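Local structure of intracellular protein transport protein USO1 (6LSU) at residues Asp575-Ile580 / Lys698-Thr703; Ser581-Leu586 / Cys626-Leu631; Asp621-Cys626 / Lys668-Asp673; Asn662-Ile667 / Arg715-Leu720; Ser674-Val679 / Tyr704-Phe709. The protein is required for protein transport from the endoplasmic reticulum to the Golgi complex, and this chain is the globular head of the dimeric, rod-tailed membrane tether. All coordinates share one frame; numbering follows the deposited sequence.

Contact 1 of 5, residues Asp575-Ile580 / Lys698-Thr703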
# COMPACT_ATOMS: atom_id res chain seq x y z
N ASP A 575 14.78 -11.39 24.69
CA ASP A 575 14.54 -10.43 23.59
C ASP A 575 14.97 -9.03 24.01
O ASP A 575 14.48 -8.55 25.06
CB ASP A 575 13.06 -10.46 23.20
CG ASP A 575 12.90 -10.35 21.71
OD1 ASP A 575 13.47 -9.39 21.15
OD2 ASP A 575 12.29 -11.27 21.14
N ILE A 576 15.81 -8.36 23.22
CA ILE A 576 16.40 -7.06 23.63
C ILE A 576 15.37 -5.98 23.32
O ILE A 576 15.50 -4.79 23.81
CB ILE A 576 17.78 -6.83 22.98
CG1 ILE A 576 17.72 -5.96 21.72
CG2 ILE A 576 18.48 -8.15 22.71
CD1 ILE A 576 19.07 -5.63 21.15
N ARG A 577 14.34 -6.38 22.57
CA ARG A 577 13.18 -5.52 22.22
C ARG A 577 12.55 -5.02 23.53
O ARG A 577 12.48 -3.79 23.72
CB ARG A 577 12.23 -6.33 21.33
CG ARG A 577 12.52 -6.18 19.85
CD ARG A 577 11.65 -7.08 19.01
NE ARG A 577 12.37 -8.32 18.80
CZ ARG A 577 13.13 -8.59 17.76
NH1 ARG A 577 13.28 -7.71 16.78
NH2 ARG A 577 13.73 -9.76 17.70
N ILE A 578 12.25 -5.95 24.44
CA ILE A 578 11.58 -5.69 25.75
C ILE A 578 12.24 -4.54 26.49
O ILE A 578 11.56 -3.57 26.83
CB ILE A 578 11.52 -6.99 26.55
CG1 ILE A 578 10.86 -8.08 25.72
CG2 ILE A 578 10.83 -6.77 27.89
CD1 ILE A 578 10.40 -9.29 26.51
N PRO A 579 13.56 -4.64 26.83
CA PRO A 579 14.30 -3.54 27.45
C PRO A 579 14.32 -2.24 26.64
O PRO A 579 14.19 -1.19 27.24
CB PRO A 579 15.76 -4.01 27.50
CG PRO A 579 15.70 -5.50 27.36
CD PRO A 579 14.40 -5.83 26.65
N ILE A 580 14.50 -2.32 25.32
CA ILE A 580 14.56 -1.11 24.42
C ILE A 580 13.22 -0.37 24.51
O ILE A 580 13.18 0.90 24.57
CB ILE A 580 14.88 -1.50 22.97
CG1 ILE A 580 16.29 -2.08 22.84
CG2 ILE A 580 14.67 -0.31 22.04
CD1 ILE A 580 16.64 -2.54 21.43
N LYS A 698 12.88 -7.11 12.19
CA LYS A 698 14.06 -6.34 12.68
C LYS A 698 13.60 -4.91 12.96
O LYS A 698 14.08 -3.93 12.27
CB LYS A 698 15.21 -6.41 11.68
CG LYS A 698 15.78 -7.81 11.49
CD LYS A 698 16.99 -7.82 10.60
CE LYS A 698 17.49 -9.23 10.34
NZ LYS A 698 18.92 -9.23 9.93
N VAL A 699 12.70 -4.81 13.95
CA VAL A 699 12.05 -3.54 14.38
C VAL A 699 12.34 -3.43 15.87
O VAL A 699 11.87 -4.34 16.63
CB VAL A 699 10.54 -3.52 14.05
CG1 VAL A 699 9.82 -2.33 14.65
CG2 VAL A 699 10.31 -3.55 12.55
N TYR A 700 12.95 -2.33 16.28
CA TYR A 700 13.38 -2.12 17.69
C TYR A 700 12.84 -0.79 18.24
O TYR A 700 12.36 -0.77 19.37
CB TYR A 700 14.92 -2.22 17.70
CG TYR A 700 15.42 -3.53 17.13
CD1 TYR A 700 15.10 -4.73 17.75
CD2 TYR A 700 16.11 -3.58 15.94
CE1 TYR A 700 15.49 -5.94 17.21
CE2 TYR A 700 16.51 -4.80 15.39
CZ TYR A 700 16.22 -5.97 16.05
OH TYR A 700 16.60 -7.17 15.54
N PHE A 701 12.93 0.28 17.46
CA PHE A 701 12.66 1.67 17.87
C PHE A 701 11.34 2.16 17.27
O PHE A 701 11.18 2.21 16.09
CB PHE A 701 13.82 2.56 17.45
CG PHE A 701 15.11 2.11 18.07
CD1 PHE A 701 15.47 2.56 19.33
CD2 PHE A 701 15.89 1.15 17.47
CE1 PHE A 701 16.62 2.10 19.96
CE2 PHE A 701 17.03 0.68 18.09
CZ PHE A 701 17.40 1.16 19.33
N SER A 702 10.41 2.57 18.13
CA SER A 702 9.28 3.46 17.78
C SER A 702 9.82 4.73 17.13
O SER A 702 10.82 5.31 17.64
CB SER A 702 8.46 3.82 18.94
OG SER A 702 7.75 5.00 18.64
N THR A 703 9.15 5.13 16.04
CA THR A 703 9.49 6.30 15.22
C THR A 703 9.51 7.56 16.10
O THR A 703 10.33 8.49 15.88
CB THR A 703 8.52 6.45 14.04
OG1 THR A 703 8.96 7.69 13.49
CG2 THR A 703 7.06 6.46 14.43
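Ile-580 lays its CG2 methyl over one face of the Phe-701 ring. This is a CH-pi contact, with CG2 of Ile-580 4.2 Å from the centroid of the Phe-701 ring and 27° off its normal. The two side chains cross at about a right angle. The other branch of Ile-580 turns to Tyr-700, where CD1 lies 4.1 Å from Tyr-700 CB. Arg-577 adds a second patch of contact. Its CG packs 3.6 Å from CD1 of Tyr-700, and its CD lies 3.6 Å from the backbone O of Val-699. The chain bends at chi3 (-92°), which brings NE round to its own segment. There Arg-577 NE forms a salt bridge with Asp-575 OD1 at 2.8 Å. The same carboxylate caps the start of helix 577-590 through a weak bond to Arg-577 N. NH2 of Arg-577 forms a second salt bridge, with Asp-692. Replacing Arg-577 by an alanine would probably leave Asp-575 and Asp-692 without their shared cationic mate and open a gap beside the Tyr-700 ring. Segment 575-580 belongs to ARM 9, and the loop 698-703 leads into helix 703-711. The chemistry is therefore split. Apolar packing joins loop to helix, while the guanidinium is gripped by two acids, and its charge is likely to favour the ionised form of both.

Contact 2 of 5, residues Ser581-Leu586 / Cys626-Leu631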
# COMPACT_ATOMS: atom_id res chain seq x y z
N SER A 581 12.13 -1.14 24.60
CA SER A 581 10.77 -0.58 24.58
C SER A 581 10.59 0.23 25.85
O SER A 581 10.34 1.44 25.70
CB SER A 581 9.75 -1.65 24.38
OG SER A 581 9.88 -2.20 23.08
N TYR A 582 10.78 -0.37 27.04
CA TYR A 582 10.76 0.37 28.34
C TYR A 582 11.73 1.55 28.31
O TYR A 582 11.29 2.67 28.64
CB TYR A 582 11.13 -0.49 29.54
CG TYR A 582 10.11 -1.54 29.89
CD1 TYR A 582 8.83 -1.20 30.30
CD2 TYR A 582 10.43 -2.89 29.83
CE1 TYR A 582 7.86 -2.17 30.57
CE2 TYR A 582 9.51 -3.88 30.13
CZ TYR A 582 8.21 -3.52 30.50
OH TYR A 582 7.30 -4.51 30.82
N LEU A 583 12.98 1.33 27.90
CA LEU A 583 14.02 2.39 28.02
C LEU A 583 13.63 3.61 27.17
O LEU A 583 13.47 4.70 27.77
CB LEU A 583 15.38 1.82 27.62
CG LEU A 583 16.08 1.09 28.76
CD1 LEU A 583 17.14 0.16 28.22
CD2 LEU A 583 16.64 2.09 29.75
N THR A 584 13.43 3.41 25.87
CA THR A 584 13.02 4.46 24.88
C THR A 584 11.70 5.12 25.35
O THR A 584 11.55 6.38 25.24
CB THR A 584 12.80 3.84 23.50
OG1 THR A 584 11.84 2.77 23.54
CG2 THR A 584 14.07 3.26 22.92
N PHE A 585 10.77 4.33 25.88
CA PHE A 585 9.52 4.90 26.42
C PHE A 585 9.90 5.88 27.53
O PHE A 585 9.69 7.12 27.29
CB PHE A 585 8.54 3.81 26.87
CG PHE A 585 7.29 4.37 27.45
CD1 PHE A 585 6.67 5.46 26.85
CD2 PHE A 585 6.72 3.83 28.59
CE1 PHE A 585 5.49 5.98 27.37
CE2 PHE A 585 5.55 4.36 29.12
CZ PHE A 585 4.94 5.43 28.52
N LEU A 586 10.50 5.40 28.64
CA LEU A 586 10.87 6.28 29.79
C LEU A 586 11.70 7.48 29.32
O LEU A 586 11.35 8.59 29.78
CB LEU A 586 11.63 5.52 30.86
CG LEU A 586 10.70 4.92 31.91
CD1 LEU A 586 11.41 3.87 32.73
CD2 LEU A 586 10.13 6.02 32.75
N CYS A 626 23.88 1.91 26.39
CA CYS A 626 23.76 3.36 26.02
C CYS A 626 22.36 3.89 26.40
O CYS A 626 22.23 5.08 26.81
CB CYS A 626 24.08 3.59 24.55
SG CYS A 626 25.76 3.06 24.02
N LEU A 627 21.31 3.06 26.30
CA LEU A 627 19.92 3.52 26.56
C LEU A 627 19.73 3.77 28.05
O LEU A 627 19.15 4.87 28.41
CB LEU A 627 18.90 2.51 26.02
CG LEU A 627 18.65 2.61 24.52
CD1 LEU A 627 17.60 1.60 24.07
CD2 LEU A 627 18.24 4.03 24.16
N VAL A 628 20.20 2.81 28.88
CA VAL A 628 20.32 3.00 30.35
C VAL A 628 21.09 4.30 30.61
O VAL A 628 20.65 5.07 31.41
CB VAL A 628 20.98 1.83 31.09
CG1 VAL A 628 21.20 2.20 32.55
CG2 VAL A 628 20.13 0.57 31.03
N THR A 629 22.24 4.49 29.99
CA THR A 629 23.10 5.68 30.23
C THR A 629 22.27 6.91 29.86
O THR A 629 22.25 7.87 30.63
CB THR A 629 24.39 5.63 29.42
OG1 THR A 629 25.01 4.38 29.68
CG2 THR A 629 25.30 6.82 29.67
N MET A 630 21.62 6.86 28.70
CA MET A 630 20.81 7.99 28.16
C MET A 630 19.67 8.35 29.15
O MET A 630 19.40 9.57 29.42
CB MET A 630 20.20 7.60 26.83
CG MET A 630 19.87 8.81 26.00
SD MET A 630 18.95 8.38 24.52
CE MET A 630 20.17 7.35 23.70
N LEU A 631 19.01 7.32 29.69
CA LEU A 631 17.93 7.53 30.67
C LEU A 631 18.44 8.45 31.78
O LEU A 631 17.71 9.44 32.15
CB LEU A 631 17.51 6.16 31.21
CG LEU A 631 16.03 6.03 31.55
CD1 LEU A 631 15.80 4.87 32.54
CD2 LEU A 631 15.50 7.34 32.14
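Leu-583 and Leu-627 meet between two helices of the armadillo (ARM) solenoid. Segment 581-586 lies in ARM 9 and segment 626-631 in ARM 10. The two helical pieces run nearly parallel, with axes 9.5 Å apart and 26° between their directions.

All the packing across the contact is apolar. Leu-583 is the central residue and uses both its methyls. Its CD1 sits 3.7 Å from CB of Leu-627. CB of Leu-583 itself lies 3.9 Å from the same CB of Leu-627. CD2 of Leu-583 reaches further along the partner helix, to 3.7 Å from the backbone N of Val-628. The same CD2 lies 4.0 Å from CG2 of Val-628, and also 4.0 Å from CD1 of Leu-631. One leucine end thus rests on a patch formed by successive turns of the other helix. One turn on, Leu-586 offers its CB to CD2 of Leu-631 in a looser contact. Helix 559-568 covers Leu-583 and Leu-586 through Leu-567 and Ile-563.

Thr-584 combines a polar and an apolar role: OG1 hydrogen-bonds to Ile-580 O of the preceding turn, while its CG2 methyl packs 4.1 Å from CD1 of Leu-627.

Contact 3 of 5, residues Asp621-Cys626 / Lys668-Asp673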
# COMPACT_ATOMS: atom_id res chain seq x y z
N ASP A 621 26.43 -5.60 25.61
CA ASP A 621 25.07 -5.09 25.28
C ASP A 621 25.12 -3.59 25.03
O ASP A 621 24.52 -2.87 25.83
CB ASP A 621 24.08 -5.33 26.42
CG ASP A 621 23.37 -6.67 26.37
OD1 ASP A 621 22.97 -7.06 25.26
OD2 ASP A 621 23.21 -7.28 27.45
N VAL A 622 25.78 -3.15 23.97
CA VAL A 622 26.15 -1.71 23.82
C VAL A 622 24.89 -0.84 23.67
O VAL A 622 24.94 0.40 24.06
CB VAL A 622 27.14 -1.50 22.66
CG1 VAL A 622 26.80 -2.36 21.46
CG2 VAL A 622 27.26 -0.04 22.29
N THR A 623 23.80 -1.43 23.15
CA THR A 623 22.53 -0.70 22.91
C THR A 623 21.83 -0.44 24.25
O THR A 623 21.68 0.75 24.62
CB THR A 623 21.66 -1.42 21.88
OG1 THR A 623 22.50 -2.04 20.91
CG2 THR A 623 20.75 -0.45 21.16
N ILE A 624 21.44 -1.50 24.97
CA ILE A 624 20.91 -1.33 26.36
C ILE A 624 21.84 -0.42 27.17
O ILE A 624 21.37 0.55 27.81
CB ILE A 624 20.76 -2.66 27.09
CG1 ILE A 624 19.98 -3.71 26.30
CG2 ILE A 624 20.13 -2.36 28.42
CD1 ILE A 624 18.59 -3.26 25.92
N LYS A 625 23.14 -0.71 27.15
CA LYS A 625 24.09 0.04 27.99
C LYS A 625 23.93 1.52 27.67
O LYS A 625 23.79 2.31 28.63
CB LYS A 625 25.48 -0.59 27.85
CG LYS A 625 26.69 0.32 27.94
CD LYS A 625 27.96 -0.47 27.78
CE LYS A 625 29.07 0.29 27.08
NZ LYS A 625 30.18 -0.63 26.70
N CYS A 626 23.88 1.91 26.39
CA CYS A 626 23.76 3.36 26.02
C CYS A 626 22.36 3.89 26.40
O CYS A 626 22.23 5.08 26.81
CB CYS A 626 24.08 3.59 24.55
SG CYS A 626 25.76 3.06 24.02
N LYS A 668 27.23 9.20 21.74
CA LYS A 668 27.85 9.21 20.39
C LYS A 668 27.91 7.76 19.89
O LYS A 668 27.74 7.57 18.70
CB LYS A 668 29.24 9.84 20.42
CG LYS A 668 29.81 10.24 19.06
CD LYS A 668 30.67 11.49 19.10
CE LYS A 668 30.97 12.03 17.72
NZ LYS A 668 31.26 13.49 17.77
N GLN A 669 28.12 6.78 20.77
CA GLN A 669 28.32 5.38 20.31
C GLN A 669 26.97 4.81 19.93
O GLN A 669 26.94 3.86 19.08
CB GLN A 669 29.00 4.48 21.35
CG GLN A 669 29.14 3.05 20.83
CD GLN A 669 30.04 2.14 21.63
OE1 GLN A 669 29.82 1.90 22.81
NE2 GLN A 669 31.05 1.59 20.95
N PHE A 670 25.89 5.32 20.54
CA PHE A 670 24.50 4.86 20.32
C PHE A 670 24.04 5.21 18.90
O PHE A 670 23.43 4.35 18.24
CB PHE A 670 23.56 5.47 21.36
CG PHE A 670 22.10 5.15 21.16
CD1 PHE A 670 21.62 3.87 21.41
CD2 PHE A 670 21.23 6.09 20.64
CE1 PHE A 670 20.28 3.57 21.22
CE2 PHE A 670 19.90 5.78 20.43
CZ PHE A 670 19.42 4.53 20.74
N LYS A 671 24.29 6.45 18.49
CA LYS A 671 24.01 6.96 17.12
C LYS A 671 24.77 6.10 16.10
O LYS A 671 24.12 5.62 15.17
CB LYS A 671 24.35 8.46 17.00
CG LYS A 671 23.64 9.21 15.88
CD LYS A 671 23.05 8.29 14.79
CE LYS A 671 22.48 8.99 13.57
NZ LYS A 671 21.13 9.55 13.81
N LYS A 672 26.07 5.84 16.29
CA LYS A 672 26.95 5.32 15.20
C LYS A 672 27.16 3.80 15.25
O LYS A 672 27.42 3.26 14.19
CB LYS A 672 28.33 5.99 15.20
CG LYS A 672 28.37 7.48 15.50
CD LYS A 672 27.68 8.40 14.50
CE LYS A 672 28.12 8.24 13.05
NZ LYS A 672 27.08 7.58 12.22
N ASP A 673 27.07 3.12 16.38
CA ASP A 673 27.61 1.73 16.49
C ASP A 673 26.63 0.77 17.19
O ASP A 673 27.06 -0.32 17.59
CB ASP A 673 28.99 1.74 17.18
CG ASP A 673 29.83 0.50 16.94
OD1 ASP A 673 29.47 -0.32 16.06
OD2 ASP A 673 30.86 0.36 17.65
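Cys-626 and Phe-670 pack CB to CB at 3.7 Å, where helix 622-637 meets helix 660-673. The same CB of Cys-626 lies 4.0 Å from CD1 of Phe-670. One turn earlier, Thr-623 points its CG2 methyl at the edge of the Phe-670 ring, near the ring plane, 4.0 Å from CE1. The two side chains cross at about a right angle. Val-622 completes the first shell. Its CG2 meets the amide end of Gln-669, 3.3 Å from OE1 and 3.6 Å from CD.

CG of Gln-669 is anti to its backbone N (chi1 179°) and the chain stays extended beyond it, which carries the amide to Val-622; the two side chains cross at about a right angle. The axes of the two short helical segments run 9.5 Å apart and antiparallel, at 146°.

Further out, Phe-670 is held by other rings. It stacks with Phe-676 and makes an edge-to-face pair with Phe-709. Its backbone O is hydrogen-bonded to Ser-674 OG, just past the helix.

The contact joins the first helical turn of 622-637, in ARM 10, to the C-terminal part of helix 660-673. Its chemistry is graded: the side of Cys-626 CB, Thr-623 and Phe-670 is buried and apolar, while the more exposed side sets a glutamine amide against a valine methyl.

Contact 4 of 5, residues Asn662-Ile667 / Arg715-Leu720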
# COMPACT_ATOMS: atom_id res chain seq x y z
N ASN A 662 32.65 9.55 29.46
CA ASN A 662 32.12 8.20 29.16
C ASN A 662 30.64 8.29 28.74
O ASN A 662 30.23 7.54 27.84
CB ASN A 662 32.23 7.25 30.36
CG ASN A 662 32.04 5.81 29.96
OD1 ASN A 662 32.53 5.39 28.90
ND2 ASN A 662 31.33 5.05 30.79
N TYR A 663 29.88 9.17 29.39
CA TYR A 663 28.49 9.52 29.05
C TYR A 663 28.44 9.96 27.59
O TYR A 663 27.85 9.22 26.75
CB TYR A 663 27.96 10.60 29.98
CG TYR A 663 26.60 11.14 29.58
CD1 TYR A 663 25.44 10.48 29.94
CD2 TYR A 663 26.50 12.28 28.81
CE1 TYR A 663 24.19 10.97 29.58
CE2 TYR A 663 25.26 12.78 28.43
CZ TYR A 663 24.11 12.13 28.82
OH TYR A 663 22.91 12.64 28.45
N ALA A 664 29.06 11.11 27.29
CA ALA A 664 29.08 11.69 25.93
C ALA A 664 29.50 10.61 24.94
O ALA A 664 28.90 10.56 23.86
CB ALA A 664 29.98 12.90 25.86
N SER A 665 30.47 9.77 25.30
CA SER A 665 30.98 8.71 24.38
C SER A 665 29.83 7.76 24.06
O SER A 665 29.69 7.39 22.89
CB SER A 665 32.16 7.97 24.95
OG SER A 665 32.26 6.67 24.40
N ARG A 666 29.04 7.40 25.08
CA ARG A 666 28.02 6.32 24.98
C ARG A 666 26.77 6.85 24.28
O ARG A 666 26.03 5.98 23.78
CB ARG A 666 27.64 5.77 26.35
CG ARG A 666 28.67 4.82 26.93
CD ARG A 666 28.42 4.60 28.41
NE ARG A 666 29.08 3.39 28.89
CZ ARG A 666 28.79 2.75 30.01
NH1 ARG A 666 27.83 3.20 30.82
NH2 ARG A 666 29.44 1.65 30.34
N ILE A 667 26.53 8.17 24.31
CA ILE A 667 25.51 8.85 23.45
C ILE A 667 25.98 8.83 21.99
O ILE A 667 25.16 8.49 21.11
CB ILE A 667 25.24 10.28 23.95
CG1 ILE A 667 24.61 10.29 25.35
CG2 ILE A 667 24.40 11.06 22.94
CD1 ILE A 667 23.84 9.03 25.69
N ARG A 715 21.78 18.09 22.55
CA ARG A 715 21.29 18.29 23.94
C ARG A 715 21.49 17.01 24.77
O ARG A 715 21.82 17.17 25.93
CB ARG A 715 19.81 18.69 23.96
CG ARG A 715 19.38 19.29 25.29
CD ARG A 715 17.90 19.58 25.36
NE ARG A 715 17.53 20.20 26.62
CZ ARG A 715 16.38 20.83 26.85
NH1 ARG A 715 15.47 20.91 25.89
NH2 ARG A 715 16.12 21.37 28.03
N ILE A 716 21.27 15.81 24.22
CA ILE A 716 21.39 14.54 25.01
C ILE A 716 22.88 14.44 25.37
O ILE A 716 23.21 14.53 26.58
CB ILE A 716 20.91 13.29 24.24
CG1 ILE A 716 19.47 13.38 23.72
CG2 ILE A 716 21.10 12.04 25.10
CD1 ILE A 716 18.52 14.07 24.65
N ARG A 717 23.71 14.30 24.34
CA ARG A 717 25.18 14.08 24.43
C ARG A 717 25.83 15.04 25.43
O ARG A 717 26.77 14.59 26.10
CB ARG A 717 25.84 14.28 23.06
CG ARG A 717 27.32 13.91 23.03
CD ARG A 717 27.99 14.14 21.69
NE ARG A 717 28.12 15.56 21.35
CZ ARG A 717 27.59 16.16 20.28
NH1 ARG A 717 26.86 15.49 19.40
NH2 ARG A 717 27.78 17.46 20.10
N THR A 718 25.36 16.30 25.53
CA THR A 718 25.99 17.36 26.37
C THR A 718 25.17 17.63 27.63
O THR A 718 25.23 18.77 28.16
CB THR A 718 26.21 18.67 25.59
OG1 THR A 718 25.05 19.51 25.61
CG2 THR A 718 26.61 18.43 24.15
N ALA A 719 24.40 16.66 28.11
CA ALA A 719 23.54 16.85 29.29
C ALA A 719 24.44 17.06 30.52
O ALA A 719 24.17 18.00 31.29
CB ALA A 719 22.59 15.69 29.47
N LEU A 720 25.47 16.21 30.69
CA LEU A 720 26.37 16.24 31.88
C LEU A 720 27.39 17.37 31.75
O LEU A 720 27.71 18.01 32.77
CB LEU A 720 27.07 14.88 32.02
CG LEU A 720 26.13 13.72 32.37
CD1 LEU A 720 26.88 12.63 33.10
CD2 LEU A 720 24.96 14.18 33.21
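Tyr-663 is clamped between two aliphatic side chains. CG of Leu-720 lies over one ring face, 3.9 Å from the ring centroid of Tyr-663 and 14° off the normal. Ile-667 CG1, from the tyrosine's own helix, lies over the opposite face, offset toward the rim. Tyr-663 OH donates a hydrogen bond to Ile-716 O at 2.7 Å, from above the carbonyl plane. Ala-719 N reaches the same oxygen from the opposite face, so two bonds grip it. A phenylalanine in place of Tyr-663 would probably keep the ring packing but leave Ile-716 O with one of these two donors fewer. Ile-667 CG1 meets CG2 of Ile-716 at 3.9 Å, the side chains crossing at about a right angle. CG2 of Ile-667 rests against CA and CB of Arg-717. The contact ties helix 660-673 to helix 713-717 and the residues that follow it. Helix 622-637 backs it through Met-630 and Tyr-636, and helix 647-658 touches Leu-720 through Ile-654.

Contact 5 of 5, residues Ser674-Val679 / Tyr704-Phe709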
# COMPACT_ATOMS: atom_id res chain seq x y z
N SER A 674 25.34 1.11 17.29
CA SER A 674 24.30 0.25 17.94
C SER A 674 23.23 -0.18 16.94
O SER A 674 23.30 0.21 15.76
CB SER A 674 23.67 0.98 19.10
OG SER A 674 22.98 2.12 18.63
N TYR A 675 22.23 -0.93 17.42
CA TYR A 675 20.98 -1.24 16.67
C TYR A 675 20.38 0.04 16.10
O TYR A 675 19.92 0.06 14.94
CB TYR A 675 19.96 -1.90 17.57
CG TYR A 675 20.17 -3.38 17.71
CD1 TYR A 675 21.24 -3.89 18.43
CD2 TYR A 675 19.30 -4.28 17.14
CE1 TYR A 675 21.43 -5.26 18.56
CE2 TYR A 675 19.48 -5.65 17.26
CZ TYR A 675 20.56 -6.15 17.97
OH TYR A 675 20.73 -7.49 18.12
N PHE A 676 20.38 1.12 16.87
CA PHE A 676 19.79 2.39 16.40
C PHE A 676 20.44 2.78 15.08
O PHE A 676 19.73 3.25 14.15
CB PHE A 676 19.97 3.51 17.40
CG PHE A 676 19.29 4.79 17.04
CD1 PHE A 676 17.94 4.99 17.35
CD2 PHE A 676 19.99 5.82 16.44
CE1 PHE A 676 17.31 6.20 17.03
CE2 PHE A 676 19.37 7.04 16.17
CZ PHE A 676 18.02 7.22 16.43
N SER A 677 21.75 2.60 14.98
CA SER A 677 22.54 3.08 13.82
C SER A 677 21.97 2.51 12.52
O SER A 677 21.93 3.26 11.51
CB SER A 677 24.00 2.75 13.99
OG SER A 677 24.20 1.35 13.87
N LYS A 678 21.54 1.24 12.51
CA LYS A 678 21.05 0.65 11.25
C LYS A 678 19.53 0.50 11.32
O LYS A 678 19.04 -0.62 11.49
CB LYS A 678 21.86 -0.58 10.84
CG LYS A 678 22.89 -0.33 9.72
CD LYS A 678 22.69 0.94 8.86
CE LYS A 678 21.41 0.97 8.04
NZ LYS A 678 20.94 2.36 7.81
N VAL A 679 18.85 1.63 11.18
CA VAL A 679 17.38 1.76 11.01
C VAL A 679 17.15 2.70 9.83
O VAL A 679 17.78 3.77 9.80
CB VAL A 679 16.70 2.30 12.29
CG1 VAL A 679 17.12 1.50 13.51
CG2 VAL A 679 16.92 3.79 12.49
N TYR A 704 8.62 7.65 17.06
CA TYR A 704 8.58 8.86 17.90
C TYR A 704 9.91 8.97 18.66
O TYR A 704 10.38 10.10 18.83
CB TYR A 704 7.38 8.85 18.85
CG TYR A 704 6.13 8.47 18.12
CD1 TYR A 704 5.62 9.30 17.14
CD2 TYR A 704 5.52 7.22 18.31
CE1 TYR A 704 4.51 8.95 16.39
CE2 TYR A 704 4.39 6.86 17.58
CZ TYR A 704 3.90 7.73 16.60
OH TYR A 704 2.83 7.43 15.84
N PHE A 705 10.48 7.84 19.09
CA PHE A 705 11.75 7.86 19.87
C PHE A 705 12.87 8.32 18.93
O PHE A 705 13.66 9.25 19.29
CB PHE A 705 12.09 6.51 20.49
CG PHE A 705 13.47 6.53 21.07
CD1 PHE A 705 13.70 7.12 22.29
CD2 PHE A 705 14.55 6.03 20.34
CE1 PHE A 705 14.98 7.17 22.83
CE2 PHE A 705 15.83 6.12 20.86
CZ PHE A 705 16.05 6.68 22.11
N ILE A 706 12.93 7.69 17.75
CA ILE A 706 13.89 8.06 16.67
C ILE A 706 13.80 9.56 16.40
O ILE A 706 14.84 10.13 16.17
CB ILE A 706 13.63 7.27 15.38
CG1 ILE A 706 13.76 5.76 15.59
CG2 ILE A 706 14.56 7.73 14.29
CD1 ILE A 706 13.19 4.94 14.48
N GLN A 707 12.60 10.16 16.33
CA GLN A 707 12.46 11.58 15.92
C GLN A 707 13.01 12.40 17.08
O GLN A 707 13.75 13.40 16.87
CB GLN A 707 11.01 11.96 15.61
CG GLN A 707 10.57 11.75 14.16
CD GLN A 707 9.06 11.77 14.07
OE1 GLN A 707 8.42 12.79 14.33
NE2 GLN A 707 8.48 10.63 13.74
N LEU A 708 12.62 12.01 18.30
CA LEU A 708 13.05 12.74 19.52
C LEU A 708 14.59 12.69 19.63
O LEU A 708 15.21 13.74 19.79
CB LEU A 708 12.40 12.10 20.74
CG LEU A 708 12.88 12.70 22.06
CD1 LEU A 708 12.22 14.05 22.29
CD2 LEU A 708 12.62 11.77 23.22
N PHE A 709 15.20 11.52 19.50
CA PHE A 709 16.66 11.38 19.62
C PHE A 709 17.32 12.28 18.57
O PHE A 709 18.06 13.21 18.95
CB PHE A 709 17.11 9.93 19.51
CG PHE A 709 18.59 9.80 19.66
CD1 PHE A 709 19.19 10.01 20.90
CD2 PHE A 709 19.39 9.57 18.57
CE1 PHE A 709 20.57 9.90 21.04
CE2 PHE A 709 20.77 9.48 18.71
CZ PHE A 709 21.35 9.66 19.94
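Phe-676 and Phe-709 form a T-shaped aromatic pair that joins the loop after helix 660-673 to helix 703-711. The edge of Phe-709 points toward the face of Phe-676. The ring centroids are 5.0 Å apart and the planes stand at 78°. CD2 of Phe-709 makes the approach, 3.5 Å from CZ of Phe-676. Phe-676 also meets Ile-706 of the previous helical turn. Its CE1 lies 3.9 Å from CG1 of Ile-706, and CA of Ile-706 sits at the ring edge in plane. Phe-705 adds a third contact, with its CE2 4.1 Å from CE1 of Phe-676. Val-679 is a looser neighbour, with CG2 4.4 Å from CD1 of Ile-706.

The loop makes a tight turn here: Ser-677 N donates a hydrogen bond to Ser-674 O at 3.0 Å. CB of Phe-676 points toward the helix, and CG continues anti to the backbone N (chi1 -175°).

The contact is buried and purely hydrophobic between side chains. Phe-676 also makes an edge-to-face pair with Phe-701 of the loop leading into helix 703-711. Phe-705 also packs on Leu-627 of helix 622-637 and on Thr-584 and Ile-587 of helix 577-590.

From the N terminus, contact 1 opens first, at 575-580, and contact 2 follows directly on the same helix. Contact 2 closes soonest, at 626-631. Contact 3 has opened by then, at 621-626, so the two cross and share Cys-626. Contact 3 closes at 668-673, after contact 4 has opened at 662-667, and these cross on helix 660-673. Contact 5 opens at 674-679. Contact 1 then closes at 698-703, enclosing contacts 2 and 3 and crossing contacts 4 and 5. Contact 5 closes at 704-709, within the span of contact 4, which closes last. Contacts 1 to 3 involve ARM 9 and ARM 10; contacts 4 and 5 tie the C-terminal helices and loop to one another.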